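Local coordinates for DNA repair protein RAD7 (Saccharomyces cerevisiae, PDB 5ZB2) that works in the global genome repair complex that promotes nucleotide excision repair of nontranscribed DNA, and binds the elongin-C homologue Elc1, at residues Lys55-Asn60 with Asp65-Leu70; Gln69-Leu72 with Arg78-Phe81; Leu95-Pro100 with Leu118-Glu123; Asp142-Phe147 with Phe158-Thr163. One frame throughout, in Å; residues are numbered along the deposited sequence.

Interaction 1: residues Lys55-Asn60 with Asp65-Leu70. With 9FO (3,6,9,12,15,18,21,24,27,30,33,36,39,42,45,48,51,54,57-nonadecaoxanonapentacontane-1,59-diol), chain K.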
# COMPACT_ATOMS: atom_id res chain seq x y z
N LYS A 55 -21.11 7.73 -9.93
CA LYS A 55 -22.36 8.02 -9.23
C LYS A 55 -23.21 6.77 -9.08
O LYS A 55 -23.76 6.50 -8.00
CB LYS A 55 -23.14 9.11 -9.99
CG LYS A 55 -24.36 9.62 -9.24
CD LYS A 55 -25.32 10.37 -10.16
CE LYS A 55 -26.09 9.41 -11.08
NZ LYS A 55 -27.19 10.09 -11.81
N ALA A 56 -23.33 5.98 -10.15
CA ALA A 56 -24.12 4.75 -10.07
C ALA A 56 -23.54 3.81 -9.02
O ALA A 56 -24.27 3.26 -8.19
CB ALA A 56 -24.16 4.08 -11.44
N LEU A 57 -22.22 3.61 -9.04
CA LEU A 57 -21.59 2.75 -8.05
C LEU A 57 -21.78 3.30 -6.64
O LEU A 57 -22.13 2.56 -5.71
CB LEU A 57 -20.10 2.59 -8.37
CG LEU A 57 -19.80 1.88 -9.69
CD1 LEU A 57 -18.32 1.95 -10.03
CD2 LEU A 57 -20.27 0.43 -9.65
N SER A 58 -21.59 4.61 -6.46
CA SER A 58 -21.73 5.21 -5.14
C SER A 58 -23.13 4.96 -4.57
O SER A 58 -23.28 4.51 -3.43
CB SER A 58 -21.44 6.71 -5.20
OG SER A 58 -20.07 6.96 -5.49
N LYS A 59 -24.16 5.25 -5.36
CA LYS A 59 -25.53 5.08 -4.88
C LYS A 59 -25.82 3.63 -4.50
O LYS A 59 -26.71 3.39 -3.68
CB LYS A 59 -26.53 5.55 -5.94
CG LYS A 59 -26.77 7.05 -5.92
CD LYS A 59 -27.99 7.44 -6.75
CE LYS A 59 -27.75 7.24 -8.23
NZ LYS A 59 -28.86 7.81 -9.05
N ASN A 60 -25.10 2.67 -5.07
CA ASN A 60 -25.28 1.27 -4.75
C ASN A 60 -24.25 0.75 -3.76
O ASN A 60 -24.11 -0.47 -3.61
CB ASN A 60 -25.22 0.43 -6.03
CG ASN A 60 -26.42 0.67 -6.94
OD1 ASN A 60 -27.48 0.08 -6.74
ND2 ASN A 60 -26.24 1.53 -7.93
N ASP A 65 -12.18 -0.80 -3.47
CA ASP A 65 -10.86 -0.97 -4.09
C ASP A 65 -10.94 -1.81 -5.35
O ASP A 65 -10.11 -1.65 -6.26
CB ASP A 65 -9.88 -1.60 -3.10
CG ASP A 65 -9.45 -0.65 -2.00
OD1 ASP A 65 -9.82 0.55 -2.05
OD2 ASP A 65 -8.71 -1.10 -1.10
N HIS A 66 -11.91 -2.72 -5.42
CA HIS A 66 -12.06 -3.59 -6.59
C HIS A 66 -12.57 -2.80 -7.79
O HIS A 66 -11.93 -2.75 -8.84
CB HIS A 66 -13.00 -4.74 -6.23
CG HIS A 66 -13.01 -5.87 -7.21
ND1 HIS A 66 -11.88 -6.59 -7.53
CD2 HIS A 66 -14.02 -6.42 -7.93
CE1 HIS A 66 -12.19 -7.53 -8.41
NE2 HIS A 66 -13.48 -7.45 -8.67
N THR A 67 -13.74 -2.16 -7.64
CA THR A 67 -14.32 -1.39 -8.73
C THR A 67 -13.54 -0.11 -9.02
O THR A 67 -13.67 0.44 -10.12
CB THR A 67 -15.77 -1.05 -8.42
OG1 THR A 67 -15.85 -0.37 -7.16
CG2 THR A 67 -16.61 -2.31 -8.36
N LEU A 68 -12.75 0.37 -8.05
CA LEU A 68 -11.92 1.55 -8.28
C LEU A 68 -11.07 1.41 -9.53
O LEU A 68 -10.71 2.42 -10.15
CB LEU A 68 -11.02 1.79 -7.06
CG LEU A 68 -9.98 2.90 -7.19
CD1 LEU A 68 -10.65 4.25 -7.35
CD2 LEU A 68 -9.06 2.89 -5.98
N GLN A 69 -10.74 0.18 -9.92
CA GLN A 69 -9.85 -0.04 -11.05
C GLN A 69 -10.47 0.40 -12.37
O GLN A 69 -9.74 0.60 -13.34
CB GLN A 69 -9.46 -1.52 -11.12
CG GLN A 69 -8.63 -1.96 -9.93
CD GLN A 69 -8.30 -3.44 -9.97
OE1 GLN A 69 -7.17 -3.83 -10.27
NE2 GLN A 69 -9.29 -4.26 -9.68
N LEU A 70 -11.80 0.57 -12.42
CA LEU A 70 -12.46 1.10 -13.61
C LEU A 70 -12.03 2.53 -13.91
O LEU A 70 -12.17 2.98 -15.06
CB LEU A 70 -13.98 1.04 -13.42
CG LEU A 70 -14.55 -0.36 -13.15
CD1 LEU A 70 -15.94 -0.27 -12.52
CD2 LEU A 70 -14.59 -1.17 -14.43
OAA 9FO K . 10.23 4.21 -4.20
CAB 9FO K . 9.24 3.78 -5.10
CAC 9FO K . 9.53 2.35 -5.55
OAD 9FO K . 8.86 2.07 -6.74
CAE 9FO K . 7.49 1.83 -6.60
CAF 9FO K . 6.81 1.94 -7.96
OAG 9FO K . 5.48 2.34 -7.80
CAH 9FO K . 5.33 3.72 -7.58
CAI 9FO K . 4.26 3.91 -6.51
OAJ 9FO K . 4.86 3.79 -5.26
CAK 9FO K . 4.08 3.13 -4.30
CAL 9FO K . 4.97 2.75 -3.12
OAM 9FO K . 4.69 1.43 -2.74
CAN 9FO K . 5.82 0.71 -2.33
CAO 9FO K . 6.58 0.24 -3.57
OAP 9FO K . 6.65 -1.16 -3.57
CAQ 9FO K . 7.13 -1.69 -4.77
CAR 9FO K . 6.01 -1.69 -5.80
OAS 9FO K . 6.35 -2.52 -6.87
CAT 9FO K . 5.87 -2.06 -8.11
CAU 9FO K . 4.35 -2.05 -8.15
OAV 9FO K . 3.91 -0.76 -8.45
CAW 9FO K . 2.52 -0.59 -8.36
CAX 9FO K . 2.17 0.88 -8.62
OAY 9FO K . 1.95 1.54 -7.41
CAZ 9FO K . 0.70 1.29 -6.82
CBA 9FO K . 0.47 2.27 -5.67
OBB 9FO K . 0.20 1.58 -4.49
CBC 9FO K . 1.31 1.34 -3.66
CBD 9FO K . 0.80 0.81 -2.32
OBE 9FO K . 0.55 -0.56 -2.44
CBF 9FO K . -0.65 -0.95 -1.85
CBG 9FO K . -0.80 -2.46 -1.94
OBH 9FO K . 0.06 -2.94 -2.95
CBI 9FO K . -0.36 -4.14 -3.55
CBJ 9FO K . 0.27 -4.26 -4.94
OBK 9FO K . -0.70 -4.76 -5.82
CBL 9FO K . -0.75 -4.14 -7.07
CBM 9FO K . -2.13 -4.34 -7.68
OBN 9FO K . -2.27 -3.53 -8.81
CBO 9FO K . -2.85 -2.28 -8.56
CBP 9FO K . -4.38 -2.40 -8.48
OBQ 9FO K . -4.85 -1.37 -7.65
CBR 9FO K . -6.05 -1.61 -6.98
CBS 9FO K . -6.04 -0.74 -5.73
OBT 9FO K . -6.45 -1.52 -4.64
CBU 9FO K . -5.87 -1.15 -3.42
CBV 9FO K . -5.96 -2.33 -2.46
OBW 9FO K . -4.85 -3.16 -2.67
CBX 9FO K . -4.83 -4.31 -1.88
CBY 9FO K . -3.83 -5.31 -2.45
OBZ 9FO K . -3.97 -5.40 -3.84
CCA 9FO K . -4.10 -6.72 -4.30
CCB 9FO K . -3.88 -6.74 -5.81
OCC 9FO K . -5.07 -6.53 -6.53
CCD 9FO K . -5.69 -5.29 -6.36
CCE 9FO K . -6.76 -5.45 -5.28
OCF 9FO K . -7.99 -4.94 -5.70
CCG 9FO K . -8.90 -4.70 -4.67
CCH 9FO K . -8.99 -5.89 -3.72
OCI 9FO K . -10.21 -5.87 -3.04
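Just ahead of the first strand of the leucine-rich repeat (LRR) domain, the last turn of helix 50-59 packs through L57 against T67 and L70 of the irregular helical segment 65-70. The contact is small, buried and wholly apolar, without a hydrogen bond between the segments. L57 presents a single methyl: its CD1 meets L70 CD1 at 4.1 Å, the two side chains crossing at a slant, and the same methyl lies beside T67 CB. The T67 hydroxyl is used elsewhere, OG1 bonding to the carbonyl of A62 in the connecting loop. The far side of segment 65-70 faces the bound polyethylene glycol, which runs past D65 OD2, 3.3 Å from glycol CBV, and past Q69 OE1. The extended Q69 side chain turns NE2 to H66 O, 3.2 Å away, nearly straight and on a lone pair in the carbonyl plane; this leaves OE1 toward the glycol, while W23 of the second Rad7 subunit packs on the side chain. With an alanine here, H66 O would probably lose its side-chain donor, and the contacts to the glycol and to that tryptophan would be lost with the amide. On the opposite flank of helix 50-59, K59 NZ forms a salt bridge to D99 of Elongin-C. Where the helix ends, A56 O accepts both N60 N and N60 ND2, the two donors arriving from opposite faces of its carbonyl plane.

Interaction 2: residues Gln69-Leu72 with Arg78-Phe81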
# COMPACT_ATOMS: atom_id res chain seq x y z
N GLN A 69 -10.74 0.18 -9.92
CA GLN A 69 -9.85 -0.04 -11.05
C GLN A 69 -10.47 0.40 -12.37
O GLN A 69 -9.74 0.60 -13.34
CB GLN A 69 -9.46 -1.52 -11.12
CG GLN A 69 -8.63 -1.96 -9.93
CD GLN A 69 -8.30 -3.44 -9.97
OE1 GLN A 69 -7.17 -3.83 -10.27
NE2 GLN A 69 -9.29 -4.26 -9.68
N LEU A 70 -11.80 0.57 -12.42
CA LEU A 70 -12.46 1.10 -13.61
C LEU A 70 -12.03 2.53 -13.91
O LEU A 70 -12.17 2.98 -15.06
CB LEU A 70 -13.98 1.04 -13.42
CG LEU A 70 -14.55 -0.36 -13.15
CD1 LEU A 70 -15.94 -0.27 -12.52
CD2 LEU A 70 -14.59 -1.17 -14.43
N PHE A 71 -11.51 3.25 -12.92
CA PHE A 71 -11.23 4.67 -13.05
C PHE A 71 -9.74 4.98 -13.15
O PHE A 71 -9.35 6.15 -13.08
CB PHE A 71 -11.83 5.43 -11.87
CG PHE A 71 -13.30 5.19 -11.68
CD1 PHE A 71 -13.75 4.11 -10.93
CD2 PHE A 71 -14.23 6.04 -12.23
CE1 PHE A 71 -15.10 3.89 -10.76
CE2 PHE A 71 -15.58 5.82 -12.06
CZ PHE A 71 -16.01 4.75 -11.32
N LEU A 72 -8.90 3.96 -13.32
CA LEU A 72 -7.45 4.15 -13.28
C LEU A 72 -6.87 4.29 -14.68
O LEU A 72 -7.36 3.71 -15.65
CB LEU A 72 -6.78 2.97 -12.55
CG LEU A 72 -7.15 2.77 -11.08
CD1 LEU A 72 -6.39 1.58 -10.51
CD2 LEU A 72 -6.89 4.01 -10.25
N ARG A 78 -11.46 15.99 -13.77
CA ARG A 78 -12.34 16.26 -12.65
C ARG A 78 -13.07 14.97 -12.28
O ARG A 78 -13.83 14.44 -13.09
CB ARG A 78 -13.34 17.37 -12.99
CG ARG A 78 -12.69 18.68 -13.42
CD ARG A 78 -13.72 19.72 -13.80
NE ARG A 78 -14.55 19.29 -14.93
CZ ARG A 78 -15.58 19.98 -15.41
NH1 ARG A 78 -15.92 21.14 -14.88
NH2 ARG A 78 -16.27 19.50 -16.44
N LEU A 79 -12.83 14.48 -11.07
CA LEU A 79 -13.42 13.24 -10.59
C LEU A 79 -14.16 13.50 -9.29
O LEU A 79 -13.63 14.17 -8.39
CB LEU A 79 -12.34 12.16 -10.38
CG LEU A 79 -12.84 10.83 -9.80
CD1 LEU A 79 -13.83 10.16 -10.75
CD2 LEU A 79 -11.66 9.91 -9.51
N THR A 80 -15.37 12.96 -9.18
CA THR A 80 -16.19 13.04 -7.98
C THR A 80 -16.59 11.63 -7.57
O THR A 80 -17.11 10.87 -8.38
CB THR A 80 -17.44 13.90 -8.21
OG1 THR A 80 -17.06 15.24 -8.50
CG2 THR A 80 -18.36 13.89 -6.99
N PHE A 81 -16.34 11.30 -6.30
CA PHE A 81 -16.79 10.05 -5.68
C PHE A 81 -17.77 10.41 -4.58
O PHE A 81 -17.38 11.03 -3.58
CB PHE A 81 -15.62 9.24 -5.12
CG PHE A 81 -14.82 8.48 -6.14
CD1 PHE A 81 -15.30 8.25 -7.43
CD2 PHE A 81 -13.58 7.95 -5.80
CE1 PHE A 81 -14.55 7.54 -8.35
CE2 PHE A 81 -12.83 7.24 -6.71
CZ PHE A 81 -13.31 7.03 -7.99
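The short 3-10 segment 69-71 delivers F71 onto L79 and F81 of strand 78-81. After Q69 comes L70, whose carbonyl oxygen is bonded by R39 NH1. F71 then makes all the direct contacts. With CG anti to its own carbonyl carbon (chi1 -55°), the ring is offered face-on to F81 in a T-shaped stack: the centroids lie 5.3 Å apart, the planes at 77°, and F81 CE1 stands 4.1 Å above the centre of the F71 ring. F81 CZ lies 4.1 Å from F71 CG. L79 approaches the same phenyl obliquely, its CD1 4.4 Å from F71 CD2, while L79 CG lies over one face of the F81 ring, displaced toward the rim. Strand 78-81 is the outermost strand at the N-terminal end of the LRR solenoid, hydrogen-bonded in parallel to strand 104-108. F81 also packs on A54 and L79 on N51, both of helix 50-59; the side-chain amide of N51 bonds to T80 N and R78 O. Beyond F71, L72 gives its carbonyl oxygen to R39 NH1 as well, and its side chain lies against T94 and F98 of helix 89-98.

Interaction 3: residues Leu95-Pro100 with Leu118-Glu123. With 9FO (3,6,9,12,15,18,21,24,27,30,33,36,39,42,45,48,51,54,57-nonadecaoxanonapentacontane-1,59-diol), chain K.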
# COMPACT_ATOMS: atom_id res chain seq x y z
N LEU A 95 -5.09 5.41 -6.59
CA LEU A 95 -5.73 6.43 -7.41
C LEU A 95 -4.76 7.57 -7.73
O LEU A 95 -4.61 7.98 -8.88
CB LEU A 95 -6.97 6.97 -6.69
CG LEU A 95 -7.72 8.12 -7.37
CD1 LEU A 95 -8.37 7.65 -8.66
CD2 LEU A 95 -8.74 8.72 -6.42
N ALA A 96 -4.08 8.08 -6.70
CA ALA A 96 -3.14 9.18 -6.92
C ALA A 96 -2.02 8.77 -7.87
O ALA A 96 -1.59 9.57 -8.71
CB ALA A 96 -2.56 9.65 -5.58
N ILE A 97 -1.53 7.54 -7.75
CA ILE A 97 -0.42 7.10 -8.59
C ILE A 97 -0.86 7.00 -10.05
O ILE A 97 -0.10 7.35 -10.96
CB ILE A 97 0.14 5.76 -8.07
CG1 ILE A 97 0.84 5.95 -6.72
CG2 ILE A 97 1.09 5.12 -9.08
CD1 ILE A 97 2.03 6.89 -6.75
N PHE A 98 -2.10 6.56 -10.29
CA PHE A 98 -2.55 6.22 -11.64
C PHE A 98 -3.52 7.24 -12.23
O PHE A 98 -4.20 6.93 -13.22
CB PHE A 98 -3.20 4.83 -11.62
CG PHE A 98 -2.22 3.69 -11.52
CD1 PHE A 98 -1.08 3.66 -12.31
CD2 PHE A 98 -2.44 2.64 -10.64
CE1 PHE A 98 -0.19 2.61 -12.22
CE2 PHE A 98 -1.55 1.59 -10.54
CZ PHE A 98 -0.42 1.58 -11.33
N SER A 99 -3.60 8.45 -11.67
CA SER A 99 -4.48 9.49 -12.20
C SER A 99 -3.76 10.83 -12.18
O SER A 99 -4.26 11.82 -11.63
CB SER A 99 -5.79 9.56 -11.41
OG SER A 99 -6.53 8.37 -11.54
N PRO A 100 -2.59 10.92 -12.81
CA PRO A 100 -1.77 12.14 -12.69
C PRO A 100 -2.40 13.37 -13.32
O PRO A 100 -1.97 14.49 -13.01
CB PRO A 100 -0.46 11.76 -13.39
CG PRO A 100 -0.86 10.69 -14.36
CD PRO A 100 -1.96 9.92 -13.70
N LEU A 118 -3.51 11.16 2.40
CA LEU A 118 -3.63 12.58 2.12
C LEU A 118 -2.36 13.14 1.48
O LEU A 118 -2.43 13.96 0.56
CB LEU A 118 -3.97 13.34 3.40
CG LEU A 118 -4.30 14.83 3.26
CD1 LEU A 118 -5.48 15.05 2.32
CD2 LEU A 118 -4.59 15.43 4.63
N LEU A 119 -1.19 12.71 1.96
CA LEU A 119 0.06 13.22 1.41
C LEU A 119 0.37 12.63 0.03
O LEU A 119 1.02 13.29 -0.78
CB LEU A 119 1.21 12.94 2.38
CG LEU A 119 1.05 13.52 3.79
CD1 LEU A 119 2.31 13.32 4.61
CD2 LEU A 119 0.67 15.00 3.76
N TYR A 120 -0.09 11.41 -0.25
CA TYR A 120 -0.02 10.90 -1.61
C TYR A 120 -0.78 11.80 -2.57
O TYR A 120 -0.28 12.14 -3.65
CB TYR A 120 -0.58 9.48 -1.67
CG TYR A 120 0.45 8.37 -1.61
CD1 TYR A 120 1.20 8.14 -0.47
CD2 TYR A 120 0.64 7.53 -2.70
CE1 TYR A 120 2.12 7.11 -0.41
CE2 TYR A 120 1.56 6.50 -2.66
CZ TYR A 120 2.30 6.29 -1.51
OH TYR A 120 3.21 5.27 -1.47
N ILE A 121 -1.99 12.20 -2.19
CA ILE A 121 -2.81 13.07 -3.04
C ILE A 121 -2.08 14.38 -3.32
O ILE A 121 -2.00 14.84 -4.46
CB ILE A 121 -4.18 13.31 -2.39
CG1 ILE A 121 -5.01 12.03 -2.44
CG2 ILE A 121 -4.93 14.46 -3.07
CD1 ILE A 121 -6.24 12.06 -1.59
N ALA A 122 -1.53 15.00 -2.27
CA ALA A 122 -0.87 16.29 -2.44
C ALA A 122 0.42 16.18 -3.25
O ALA A 122 0.77 17.12 -3.97
CB ALA A 122 -0.58 16.91 -1.07
N GLU A 123 1.14 15.06 -3.14
CA GLU A 123 2.46 14.96 -3.73
C GLU A 123 2.50 14.24 -5.07
O GLU A 123 3.45 14.43 -5.83
CB GLU A 123 3.42 14.27 -2.75
CG GLU A 123 3.65 15.08 -1.48
CD GLU A 123 4.68 14.47 -0.55
OE1 GLU A 123 4.81 13.22 -0.53
OE2 GLU A 123 5.37 15.23 0.16
OAA 9FO K . 10.23 4.21 -4.20
CAB 9FO K . 9.24 3.78 -5.10
CAC 9FO K . 9.53 2.35 -5.55
OAD 9FO K . 8.86 2.07 -6.74
CAE 9FO K . 7.49 1.83 -6.60
CAF 9FO K . 6.81 1.94 -7.96
OAG 9FO K . 5.48 2.34 -7.80
CAH 9FO K . 5.33 3.72 -7.58
CAI 9FO K . 4.26 3.91 -6.51
OAJ 9FO K . 4.86 3.79 -5.26
CAK 9FO K . 4.08 3.13 -4.30
CAL 9FO K . 4.97 2.75 -3.12
OAM 9FO K . 4.69 1.43 -2.74
CAN 9FO K . 5.82 0.71 -2.33
CAO 9FO K . 6.58 0.24 -3.57
OAP 9FO K . 6.65 -1.16 -3.57
CAQ 9FO K . 7.13 -1.69 -4.77
CAR 9FO K . 6.01 -1.69 -5.80
OAS 9FO K . 6.35 -2.52 -6.87
CAT 9FO K . 5.87 -2.06 -8.11
CAU 9FO K . 4.35 -2.05 -8.15
OAV 9FO K . 3.91 -0.76 -8.45
CAW 9FO K . 2.52 -0.59 -8.36
CAX 9FO K . 2.17 0.88 -8.62
OAY 9FO K . 1.95 1.54 -7.41
CAZ 9FO K . 0.70 1.29 -6.82
CBA 9FO K . 0.47 2.27 -5.67
OBB 9FO K . 0.20 1.58 -4.49
CBC 9FO K . 1.31 1.34 -3.66
CBD 9FO K . 0.80 0.81 -2.32
OBE 9FO K . 0.55 -0.56 -2.44
CBF 9FO K . -0.65 -0.95 -1.85
CBG 9FO K . -0.80 -2.46 -1.94
OBH 9FO K . 0.06 -2.94 -2.95
CBI 9FO K . -0.36 -4.14 -3.55
CBJ 9FO K . 0.27 -4.26 -4.94
OBK 9FO K . -0.70 -4.76 -5.82
CBL 9FO K . -0.75 -4.14 -7.07
CBM 9FO K . -2.13 -4.34 -7.68
OBN 9FO K . -2.27 -3.53 -8.81
CBO 9FO K . -2.85 -2.28 -8.56
CBP 9FO K . -4.38 -2.40 -8.48
OBQ 9FO K . -4.85 -1.37 -7.65
CBR 9FO K . -6.05 -1.61 -6.98
CBS 9FO K . -6.04 -0.74 -5.73
OBT 9FO K . -6.45 -1.52 -4.64
CBU 9FO K . -5.87 -1.15 -3.42
CBV 9FO K . -5.96 -2.33 -2.46
OBW 9FO K . -4.85 -3.16 -2.67
CBX 9FO K . -4.83 -4.31 -1.88
CBY 9FO K . -3.83 -5.31 -2.45
OBZ 9FO K . -3.97 -5.40 -3.84
CCA 9FO K . -4.10 -6.72 -4.30
CCB 9FO K . -3.88 -6.74 -5.81
OCC 9FO K . -5.07 -6.53 -6.53
CCD 9FO K . -5.69 -5.29 -6.36
CCE 9FO K . -6.76 -5.45 -5.28
OCF 9FO K . -7.99 -4.94 -5.70
CCG 9FO K . -8.90 -4.70 -4.67
CCH 9FO K . -8.99 -5.89 -3.72
OCI 9FO K . -10.21 -5.87 -3.04
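A96 and Y120 meet between two successive helices of the LRR domain, and here the packing is tight; the small alanine side chain is consistent with so close an approach. The CA atoms of A96 and I121 are 5.5 Å apart; A96 CB sits 3.9 Å from Y120 O and 4.4 Å from Y120 CB, a methyl laid directly on the backbone of helix 115-124. One residue on, the contact loosens toward the outside. I97 reaches out with its longer branch, CD1 touching Y120 CE2 at 4.1 Å from an oblique direction. This looser side carries the bound polyethylene glycol: its CAI lies 3.7 Å from I97 CD1, and its CAL 3.5 Å from Y120 OH. I97 CG2, anti to the backbone N, rests over the centre of the F98 ring, itself near the same ligand. Cutting I97 back to an alanine would probably leave the Y120 ring freer to swing and strip one face of F98 of its methyl cover. Strand 104-108 links the two helices in sequence; A96 and I97 also touch K124, and L118 and A122 turn the other side of helix 115-124 toward helix 141-150.

Interaction 4: residues Asp142-Phe147 with Phe158-Thr163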
# COMPACT_ATOMS: atom_id res chain seq x y z
N ASP A 142 -2.22 18.37 13.03
CA ASP A 142 -0.84 18.44 12.58
C ASP A 142 -0.68 17.90 11.16
O ASP A 142 0.14 18.41 10.40
CB ASP A 142 0.06 17.69 13.55
CG ASP A 142 0.04 18.30 14.94
OD1 ASP A 142 0.84 19.22 15.19
OD2 ASP A 142 -0.79 17.87 15.77
N THR A 143 -1.47 16.90 10.79
CA THR A 143 -1.44 16.42 9.41
C THR A 143 -2.02 17.46 8.46
O THR A 143 -1.47 17.68 7.37
CB THR A 143 -2.19 15.10 9.29
OG1 THR A 143 -1.61 14.14 10.17
CG2 THR A 143 -2.12 14.57 7.86
N TRP A 144 -3.11 18.11 8.85
CA TRP A 144 -3.67 19.18 8.02
C TRP A 144 -2.61 20.22 7.70
O TRP A 144 -2.48 20.66 6.55
CB TRP A 144 -4.87 19.83 8.72
CG TRP A 144 -6.10 18.97 8.74
CD1 TRP A 144 -6.80 18.57 9.84
CD2 TRP A 144 -6.77 18.41 7.61
NE1 TRP A 144 -7.87 17.79 9.46
CE2 TRP A 144 -7.87 17.68 8.09
CE3 TRP A 144 -6.54 18.45 6.23
CZ2 TRP A 144 -8.74 16.99 7.25
CZ3 TRP A 144 -7.41 17.77 5.39
CH2 TRP A 144 -8.49 17.05 5.91
N GLU A 145 -1.83 20.63 8.71
CA GLU A 145 -0.78 21.62 8.48
C GLU A 145 0.20 21.13 7.41
O GLU A 145 0.53 21.88 6.48
CB GLU A 145 -0.04 21.92 9.78
CG GLU A 145 1.07 22.95 9.61
CD GLU A 145 1.64 23.44 10.93
OE1 GLU A 145 1.27 22.90 12.00
OE2 GLU A 145 2.46 24.38 10.90
N LYS A 146 0.68 19.89 7.54
CA LYS A 146 1.62 19.37 6.55
C LYS A 146 1.02 19.37 5.15
O LYS A 146 1.70 19.69 4.17
CB LYS A 146 2.07 17.96 6.93
CG LYS A 146 2.94 17.89 8.16
CD LYS A 146 3.52 16.50 8.34
CE LYS A 146 4.28 16.38 9.66
NZ LYS A 146 3.37 16.50 10.83
N PHE A 147 -0.26 19.02 5.05
CA PHE A 147 -0.92 18.99 3.74
C PHE A 147 -0.99 20.39 3.13
O PHE A 147 -0.77 20.56 1.93
CB PHE A 147 -2.31 18.38 3.88
CG PHE A 147 -3.18 18.58 2.67
CD1 PHE A 147 -3.01 17.80 1.54
CD2 PHE A 147 -4.18 19.54 2.68
CE1 PHE A 147 -3.81 17.99 0.44
CE2 PHE A 147 -4.98 19.73 1.58
CZ PHE A 147 -4.80 18.95 0.45
N PHE A 158 -11.00 24.53 -1.66
CA PHE A 158 -10.94 23.59 -0.55
C PHE A 158 -12.27 23.60 0.18
O PHE A 158 -12.71 24.65 0.68
CB PHE A 158 -9.80 23.92 0.41
CG PHE A 158 -9.59 22.90 1.49
CD1 PHE A 158 -9.08 21.65 1.19
CD2 PHE A 158 -9.91 23.18 2.81
CE1 PHE A 158 -8.89 20.70 2.17
CE2 PHE A 158 -9.73 22.24 3.80
CZ PHE A 158 -9.21 20.99 3.48
N HIS A 159 -12.92 22.44 0.23
CA HIS A 159 -14.12 22.22 1.03
C HIS A 159 -13.89 21.00 1.91
O HIS A 159 -13.51 19.94 1.42
CB HIS A 159 -15.35 21.98 0.14
CG HIS A 159 -15.70 23.15 -0.74
ND1 HIS A 159 -16.92 23.78 -0.68
CD2 HIS A 159 -14.98 23.79 -1.69
CE1 HIS A 159 -16.94 24.77 -1.56
NE2 HIS A 159 -15.78 24.80 -2.18
N ILE A 160 -14.09 21.17 3.22
CA ILE A 160 -13.99 20.07 4.17
C ILE A 160 -15.24 20.06 5.05
O ILE A 160 -15.76 21.12 5.42
CB ILE A 160 -12.71 20.17 5.03
CG1 ILE A 160 -12.68 19.02 6.05
CG2 ILE A 160 -12.63 21.53 5.72
CD1 ILE A 160 -11.36 18.83 6.72
N SER A 161 -15.70 18.86 5.40
CA SER A 161 -16.94 18.71 6.15
C SER A 161 -16.84 17.52 7.09
O SER A 161 -16.08 16.57 6.86
CB SER A 161 -18.14 18.54 5.22
OG SER A 161 -18.20 19.58 4.26
N ASN A 162 -17.63 17.58 8.17
CA ASN A 162 -17.89 16.44 9.05
C ASN A 162 -16.61 15.86 9.66
O ASN A 162 -16.27 14.69 9.47
CB ASN A 162 -18.67 15.36 8.29
CG ASN A 162 -20.14 15.70 8.15
OD1 ASN A 162 -20.79 16.07 9.12
ND2 ASN A 162 -20.65 15.60 6.93
N THR A 163 -15.93 16.70 10.44
CA THR A 163 -14.80 16.23 11.25
C THR A 163 -14.51 17.26 12.33
O THR A 163 -14.31 18.44 12.01
CB THR A 163 -13.56 15.98 10.40
OG1 THR A 163 -12.45 15.68 11.26
CG2 THR A 163 -13.22 17.21 9.55
O HOH W 1 -9.98 15.45 10.14
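Helix 142-147 runs almost antiparallel to strand 158-161, at 168° with the axes 13.8 Å apart, so W144 and F147 have to bridge to F158 and I160. I160 CD1 comes to the six-membered part of the W144 indole obliquely: with CG1 anti to the backbone N (chi1 178°), it is modelled at 3.2 Å from W144 CZ2, a separation too short to be taken at face value. Farther round the indole, W144 CZ3 lies at the edge of the F158 ring, 4.2 Å from F158 CZ, the two side chains crossing at about a right angle. Within the LRR solenoid this is helix 141-150 packing on the strand that follows it, 157-161: alternate strand residues F158 and I160 face the helix, while H159 and S161 turn the other way. One turn down the helix, F147 CE2 approaches F158 CE1 at 4.1 Å, and F148 adds its ring edge-to-face to F158. The polar end of W144 is served by a water that accepts from both W144 NE1 (3.2 Å) and T163 OG1 (2.7 Å); T163 OG1 also bonds to R165 N.

From the N terminus, interaction 1 closes the short loop after helix 50-59, and interaction 2 begins on its final residues, Q69 and L70, to close the turn into the first LRR strand. Interaction 3 follows, bracketing strand 104-108 between two successive helices, and interaction 4 folds helix 141-150 onto strand 157-161. Interactions 1 and 2 overlap at Q69 and L70; the others follow in series, and none nests in another. Each touches the next: L57 meets F71 between interactions 1 and 2, L72 and L79 meet L95 between 2 and 3, and L118 and A122 meet F147 between 3 and 4. Together they tie the region bordering Elongin-C and the second Rad7 subunit into the first repeats of the solenoid.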